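Local coordinates for Thiol:disulfide interchange protein (Proteus mirabilis, PDB 4OD7) that probably acts as a periplasmic thiol:disulfide oxidoreductase of the DsbA type, introducing disulfide bonds into folding proteins, at residues W77-A82 and A125-F130; L83-Q88 and A116-E121; P91-G96 and R110-N115. The protein carries 1 engineered substitution. All coordinates share one frame; numbering follows the deposited sequence.

Contact 1 (W77-A82 and A125-F130); sequences WAVAIA and AAINSF
The backbones of V79 and I127 come within 5.9 Å, CA to CA, where helix 70-83 passes the turn that follows helix 120-126. Both belong to the helical domain that DsbA inserts into its thioredoxin fold. Residues 77-82 are helical throughout, whereas A126 to S129 fold into a type I beta turn that leads into helix 130-145.

V79 makes the close contacts from the helix side, one branch to each of two turn residues. Its CG1, held anti to the backbone N (chi1 172°), lies between the methyl of A126, V79 CG1 to A126 CB 4.4 Å, and the F113 ring of helix 106-115. The second branch, V79 CG2, is nearest the main chain of I127, 3.8 Å from CA, with I127 CB a little farther at 4.3 Å. The CB of I127 points away from the helix.

The turn is held by its own bonds, and the carbonyl O of A126 takes two of them. S129 N donates to A126 O at 2.9 Å. S129 is also an N-cap, its OG capping V132 N of helix 130-145. The same hydroxyl reaches back: S129 OG lies 2.6 Å from A126 O, tilted 17° from the carbonyl plane.

Contact 2 (L83-Q88 and A116-E121); sequences LGVEDQ and AGVKAE
Two helix ends that each finish in a Schellman motif meet here, and the side chain of V118, just after one of them, packs against residues of the other. G84 closes helix 70-83 and G117 closes helix 106-115, both as the C-prime residue with positive phi, in the helical domain of the DsbA fold. The backbone angles of G117 (phi 91°) would jam a CB against the carbonyl O of A116, which accounts for a glycine there.

V118 is buried and meets two apolar partners with two different methyls. V118 CG1 touches the CD1 methyl of L83 at 3.6 Å, the two side chains crossing at about a right angle. V118 CG2 goes to V85, 3.9 Å from CG2 and slightly farther from CG1, so it sits beside the fork of that valine. Holding CG1 anti to the backbone N of V118 (chi1 175°) sends the two branches to these separate neighbours. F113 also packs on V118.

The backbones come closer at the other end, 6.1 Å between Q88 CA and A116 CA. Q88 sets its CB beside A116 O, then bends at chi2 so that the amide leads away. The A116 methyl, CB, lies 3.9 Å from Q88 O.

Contact 3 (P91-G96 and R110-N115); sequences PALFKG and RTTFIN
Helices 86-99 and 106-115 form a helical hairpin in the domain inserted into the thioredoxin fold of DsbA. Over residues 91-96 and 110-115 their N-to-C directions differ by 138°, so they run roughly antiparallel, and the short axes approach to 10.0 Å. The closest backbone pair is A92 and T112, with 6.8 Å between their CA atoms.

T112 presents its methyl, not its hydroxyl, to the facing helix. T112 CG2 is anti to the backbone N and lies between two partners, the A92 CB at 3.8 Å and the L93 CD2 at 3.7 Å. The other branch, OG1, is turned back along its own helix and hydrogen bonds to the carbonyl O of D108, one turn earlier. The threonine therefore behaves as an apolar residue across the interface while its polar atom is satisfied at home.

L93 leaves its helix to one side. With chi2 171° it is CD1 that runs on anti to CA; the other branch, CD2, turns off toward the second helix. That one methyl is shared: besides T112, L93 CD2 meets F113, 4.0 Å from its CE2, approaching the ring obliquely. F113 continues inward, touching A76, V79 and A80 of helix 70-83, and its ring also meets that of Y123. L93 in turn packs on M73 of helix 70-83 and on F30.

Between these two segments the join is made wholly of methyl and ring contacts. Its hold thus comes from burying apolar surface, with L93 and F113 on the buried side and A92 and T112 nearer solvent.

From the N terminus, helix 70-83 comes first and supplies one side of contact 1. The chain then turns through L83-Q88 into helix 86-99, reverses through helix 106-115, and contact 3 closes the innermost loop. A116-E121 next returns to L83-Q88 in contact 2, which encloses contact 3. Helix 120-126 and the turn after it complete contact 1, the outermost closure, before helix 130-145 begins. The three are therefore nested, with none crossing, and tie together the helical domain inserted in the thioredoxin fold. F113 joins contacts 1 and 3, V118 N probably donates to F113 O to join contacts 2 and 3, and A80 O probably accepts from V85 N, linking contacts 1 and 2.

Contact 1 (W77-A82 and A125-F130)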
# COMPACT_ATOMS: atom_id res chain seq x y z
N TRP A 77 -1.34 -7.80 -7.21
CA TRP A 77 -0.61 -7.52 -6.00
C TRP A 77 -0.66 -8.75 -5.08
O TRP A 77 0.33 -9.08 -4.44
CB TRP A 77 -1.15 -6.30 -5.29
CG TRP A 77 -0.36 -5.93 -4.04
CD1 TRP A 77 -0.84 -5.84 -2.79
CD2 TRP A 77 1.03 -5.62 -3.96
NE1 TRP A 77 0.15 -5.48 -1.93
CE2 TRP A 77 1.31 -5.33 -2.62
CE3 TRP A 77 2.06 -5.53 -4.89
CZ2 TRP A 77 2.59 -4.97 -2.19
CZ3 TRP A 77 3.34 -5.15 -4.45
CH2 TRP A 77 3.59 -4.89 -3.12
N ALA A 78 -1.81 -9.41 -5.01
CA ALA A 78 -1.93 -10.69 -4.29
C ALA A 78 -0.92 -11.74 -4.83
O ALA A 78 -0.42 -12.53 -4.09
CB ALA A 78 -3.34 -11.22 -4.34
N VAL A 79 -0.77 -11.83 -6.15
CA VAL A 79 0.21 -12.73 -6.76
C VAL A 79 1.62 -12.34 -6.30
O VAL A 79 2.44 -13.20 -6.01
CB VAL A 79 0.10 -12.74 -8.29
CG1 VAL A 79 1.26 -13.53 -8.92
CG2 VAL A 79 -1.24 -13.34 -8.70
N ALA A 80 1.90 -11.04 -6.28
CA ALA A 80 3.21 -10.56 -5.91
C ALA A 80 3.55 -10.98 -4.48
O ALA A 80 4.69 -11.35 -4.19
CB ALA A 80 3.28 -9.07 -6.05
N ILE A 81 2.55 -10.87 -3.59
CA ILE A 81 2.66 -11.28 -2.19
C ILE A 81 2.87 -12.78 -2.13
O ILE A 81 3.74 -13.24 -1.40
CB ILE A 81 1.45 -10.89 -1.37
CG1 ILE A 81 1.37 -9.35 -1.31
CG2 ILE A 81 1.52 -11.49 0.04
CD1 ILE A 81 0.08 -8.86 -0.80
N ALA A 82 2.04 -13.54 -2.84
CA ALA A 82 2.12 -14.98 -2.80
C ALA A 82 3.48 -15.51 -3.28
O ALA A 82 3.98 -16.54 -2.76
CB ALA A 82 0.98 -15.62 -3.62
N ALA A 125 0.11 -20.82 -11.93
CA ALA A 125 -0.32 -21.65 -10.80
C ALA A 125 -0.92 -20.77 -9.72
O ALA A 125 -1.98 -21.05 -9.18
CB ALA A 125 0.85 -22.45 -10.25
N ALA A 126 -0.26 -19.65 -9.47
CA ALA A 126 -0.64 -18.75 -8.38
C ALA A 126 -1.91 -17.93 -8.66
O ALA A 126 -2.67 -17.71 -7.75
CB ALA A 126 0.55 -17.80 -8.05
N ILE A 127 -2.13 -17.47 -9.89
CA ILE A 127 -3.05 -16.36 -10.15
C ILE A 127 -4.50 -16.64 -9.70
O ILE A 127 -5.17 -15.73 -9.22
CB ILE A 127 -3.04 -15.94 -11.65
CG1 ILE A 127 -3.93 -14.73 -11.85
CG2 ILE A 127 -3.45 -17.11 -12.55
CD1 ILE A 127 -3.87 -14.18 -13.19
N ASN A 128 -4.97 -17.89 -9.82
CA ASN A 128 -6.30 -18.24 -9.32
C ASN A 128 -6.24 -19.28 -8.19
O ASN A 128 -7.21 -19.96 -7.87
CB ASN A 128 -7.16 -18.75 -10.45
CG ASN A 128 -7.45 -17.67 -11.47
OD1 ASN A 128 -7.93 -16.59 -11.15
ND2 ASN A 128 -7.10 -17.94 -12.72
N SER A 129 -5.10 -19.31 -7.52
CA SER A 129 -4.93 -20.19 -6.38
C SER A 129 -5.79 -19.74 -5.21
O SER A 129 -6.16 -18.60 -5.12
CB SER A 129 -3.45 -20.25 -5.97
OG SER A 129 -2.99 -19.01 -5.51
N PHE A 130 -6.10 -20.70 -4.34
CA PHE A 130 -6.78 -20.44 -3.08
C PHE A 130 -6.06 -19.37 -2.32
O PHE A 130 -6.68 -18.51 -1.73
CB PHE A 130 -6.85 -21.74 -2.24
CG PHE A 130 -7.39 -21.53 -0.86
CD1 PHE A 130 -8.71 -21.73 -0.58
CD2 PHE A 130 -6.56 -21.12 0.16
CE1 PHE A 130 -9.19 -21.54 0.68
CE2 PHE A 130 -7.05 -20.94 1.40
CZ PHE A 130 -8.35 -21.15 1.67

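Contact 2 (L83-Q88 and A116-E121)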
# COMPACT_ATOMS: atom_id res chain seq x y z
N LEU A 83 4.05 -14.87 -4.31
CA LEU A 83 5.33 -15.30 -4.87
C LEU A 83 6.47 -14.64 -4.12
O LEU A 83 7.61 -15.01 -4.33
CB LEU A 83 5.41 -14.99 -6.37
CG LEU A 83 4.36 -15.76 -7.18
CD1 LEU A 83 4.48 -15.53 -8.64
CD2 LEU A 83 4.33 -17.25 -6.85
N GLY A 84 6.15 -13.63 -3.30
CA GLY A 84 7.13 -12.90 -2.52
C GLY A 84 8.03 -12.05 -3.38
O GLY A 84 9.19 -11.83 -3.04
N VAL A 85 7.48 -11.49 -4.45
CA VAL A 85 8.28 -10.73 -5.41
C VAL A 85 7.86 -9.26 -5.49
O VAL A 85 7.99 -8.63 -6.52
CB VAL A 85 8.22 -11.42 -6.80
CG1 VAL A 85 8.79 -12.83 -6.74
CG2 VAL A 85 6.78 -11.47 -7.32
N GLU A 86 7.30 -8.77 -4.40
CA GLU A 86 6.81 -7.41 -4.28
C GLU A 86 7.86 -6.41 -4.74
O GLU A 86 7.61 -5.60 -5.60
CB GLU A 86 6.43 -7.11 -2.83
CG GLU A 86 5.35 -7.99 -2.20
CD GLU A 86 5.95 -9.13 -1.39
OE1 GLU A 86 7.08 -9.58 -1.70
OE2 GLU A 86 5.32 -9.57 -0.38
N ASP A 87 9.07 -6.53 -4.23
CA ASP A 87 10.11 -5.56 -4.56
C ASP A 87 10.53 -5.55 -6.01
O ASP A 87 10.93 -4.52 -6.55
CB ASP A 87 11.36 -5.86 -3.72
CG ASP A 87 11.25 -5.37 -2.30
OD1 ASP A 87 10.20 -4.80 -1.95
OD2 ASP A 87 12.21 -5.59 -1.53
N GLN A 88 10.46 -6.70 -6.64
CA GLN A 88 10.82 -6.87 -8.04
C GLN A 88 9.76 -6.36 -9.02
O GLN A 88 10.10 -5.78 -10.01
CB GLN A 88 11.09 -8.37 -8.33
CG GLN A 88 12.41 -8.96 -7.79
CD GLN A 88 12.58 -8.95 -6.27
OE1 GLN A 88 11.64 -9.24 -5.50
NE2 GLN A 88 13.78 -8.60 -5.83
N ALA A 116 9.94 -9.33 -15.00
CA ALA A 116 10.55 -9.12 -13.68
C ALA A 116 11.11 -10.43 -13.09
O ALA A 116 11.34 -10.51 -11.87
CB ALA A 116 9.53 -8.51 -12.73
N GLY A 117 11.23 -11.48 -13.93
CA GLY A 117 11.87 -12.74 -13.55
C GLY A 117 11.02 -13.85 -12.96
O GLY A 117 11.52 -14.92 -12.60
N VAL A 118 9.73 -13.60 -12.84
CA VAL A 118 8.81 -14.60 -12.38
C VAL A 118 8.59 -15.68 -13.48
O VAL A 118 8.35 -15.37 -14.64
CB VAL A 118 7.50 -13.90 -11.95
CG1 VAL A 118 6.43 -14.88 -11.57
CG2 VAL A 118 7.78 -12.97 -10.81
N LYS A 119 8.61 -16.94 -13.09
CA LYS A 119 8.39 -18.01 -14.02
C LYS A 119 6.96 -18.03 -14.43
O LYS A 119 6.10 -17.88 -13.58
CB LYS A 119 8.78 -19.36 -13.42
N ALA A 120 6.72 -18.07 -15.72
CA ALA A 120 5.38 -18.10 -16.26
C ALA A 120 4.57 -19.18 -15.57
O ALA A 120 3.44 -18.95 -15.19
CB ALA A 120 5.40 -18.33 -17.74
N GLU A 121 5.18 -20.33 -15.34
CA GLU A 121 4.43 -21.45 -14.82
C GLU A 121 4.02 -21.18 -13.37
O GLU A 121 2.92 -21.55 -12.98
CB GLU A 121 5.25 -22.75 -14.88
CG GLU A 121 6.67 -22.64 -14.35
CD GLU A 121 7.74 -22.36 -15.38
OE1 GLU A 121 7.46 -21.70 -16.40
OE2 GLU A 121 8.90 -22.77 -15.13

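Contact 3 (P91-G96 and R110-N115)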
# COMPACT_ATOMS: atom_id res chain seq x y z
N PRO A 91 8.00 -1.85 -8.80
CA PRO A 91 8.39 -0.76 -9.69
C PRO A 91 7.87 -0.90 -11.13
O PRO A 91 7.43 0.08 -11.75
CB PRO A 91 9.90 -0.81 -9.62
CG PRO A 91 10.20 -1.44 -8.34
CD PRO A 91 9.18 -2.44 -8.15
N ALA A 92 7.86 -2.13 -11.63
CA ALA A 92 7.42 -2.41 -13.03
C ALA A 92 5.92 -2.22 -13.25
O ALA A 92 5.47 -1.83 -14.34
CB ALA A 92 7.83 -3.87 -13.46
N LEU A 93 5.14 -2.48 -12.21
CA LEU A 93 3.72 -2.35 -12.28
C LEU A 93 3.36 -0.88 -12.24
O LEU A 93 2.51 -0.43 -12.98
CB LEU A 93 3.07 -3.09 -11.15
CG LEU A 93 3.13 -4.63 -11.24
CD1 LEU A 93 2.64 -5.16 -9.96
CD2 LEU A 93 2.34 -5.24 -12.38
N PHE A 94 3.99 -0.13 -11.36
CA PHE A 94 3.80 1.32 -11.37
C PHE A 94 4.19 1.90 -12.74
O PHE A 94 3.46 2.64 -13.34
CB PHE A 94 4.62 2.02 -10.29
CG PHE A 94 3.95 2.11 -8.96
CD1 PHE A 94 2.80 2.83 -8.78
CD2 PHE A 94 4.52 1.48 -7.86
CE1 PHE A 94 2.20 2.90 -7.52
CE2 PHE A 94 3.92 1.55 -6.61
CZ PHE A 94 2.77 2.26 -6.44
N LYS A 95 5.35 1.50 -13.22
CA LYS A 95 5.85 1.99 -14.50
C LYS A 95 4.90 1.66 -15.64
O LYS A 95 4.57 2.53 -16.45
CB LYS A 95 7.25 1.44 -14.76
CG LYS A 95 7.77 1.77 -16.10
CD LYS A 95 9.08 1.12 -16.42
CE LYS A 95 9.33 1.30 -17.91
NZ LYS A 95 9.29 2.72 -18.32
N GLY A 96 4.45 0.42 -15.70
CA GLY A 96 3.62 0.00 -16.80
C GLY A 96 2.27 0.67 -16.76
O GLY A 96 1.69 0.90 -17.78
N ARG A 110 0.51 -10.27 -16.66
CA ARG A 110 1.30 -11.50 -16.74
C ARG A 110 2.69 -11.28 -17.38
O ARG A 110 3.70 -11.71 -16.81
CB ARG A 110 0.52 -12.54 -17.52
CG ARG A 110 1.20 -13.87 -17.65
CD ARG A 110 0.28 -14.86 -18.26
NE ARG A 110 0.90 -16.17 -18.35
CZ ARG A 110 1.66 -16.56 -19.37
NH1 ARG A 110 1.95 -15.71 -20.35
NH2 ARG A 110 2.16 -17.79 -19.40
N THR A 111 2.74 -10.60 -18.52
CA THR A 111 4.02 -10.32 -19.18
C THR A 111 4.93 -9.53 -18.27
O THR A 111 6.11 -9.76 -18.26
CB THR A 111 3.87 -9.52 -20.49
OG1 THR A 111 3.14 -10.31 -21.43
CG2 THR A 111 5.20 -9.20 -21.05
N THR A 112 4.36 -8.59 -17.51
CA THR A 112 5.13 -7.79 -16.56
C THR A 112 5.84 -8.61 -15.47
O THR A 112 7.02 -8.42 -15.21
CB THR A 112 4.19 -6.76 -15.86
OG1 THR A 112 3.52 -5.98 -16.85
CG2 THR A 112 4.97 -5.84 -14.90
N PHE A 113 5.11 -9.53 -14.87
CA PHE A 113 5.67 -10.45 -13.88
C PHE A 113 6.82 -11.25 -14.52
O PHE A 113 7.91 -11.33 -13.95
CB PHE A 113 4.60 -11.36 -13.33
CG PHE A 113 3.81 -10.75 -12.19
CD1 PHE A 113 3.98 -11.17 -10.88
CD2 PHE A 113 2.94 -9.70 -12.41
CE1 PHE A 113 3.26 -10.60 -9.84
CE2 PHE A 113 2.20 -9.14 -11.35
CZ PHE A 113 2.38 -9.58 -10.08
N ILE A 114 6.59 -11.82 -15.71
CA ILE A 114 7.60 -12.63 -16.40
C ILE A 114 8.87 -11.82 -16.73
O ILE A 114 9.97 -12.31 -16.53
CB ILE A 114 7.03 -13.27 -17.71
CG1 ILE A 114 5.93 -14.30 -17.38
CG2 ILE A 114 8.16 -13.90 -18.53
CD1 ILE A 114 5.12 -14.74 -18.57
N ASN A 115 8.73 -10.56 -17.16
CA ASN A 115 9.91 -9.72 -17.39
C ASN A 115 10.64 -9.29 -16.13
O ASN A 115 11.82 -8.96 -16.17
CB ASN A 115 9.49 -8.50 -18.11
CG ASN A 115 9.32 -8.74 -19.53
OD1 ASN A 115 10.07 -9.51 -20.12
ND2 ASN A 115 8.28 -8.15 -20.11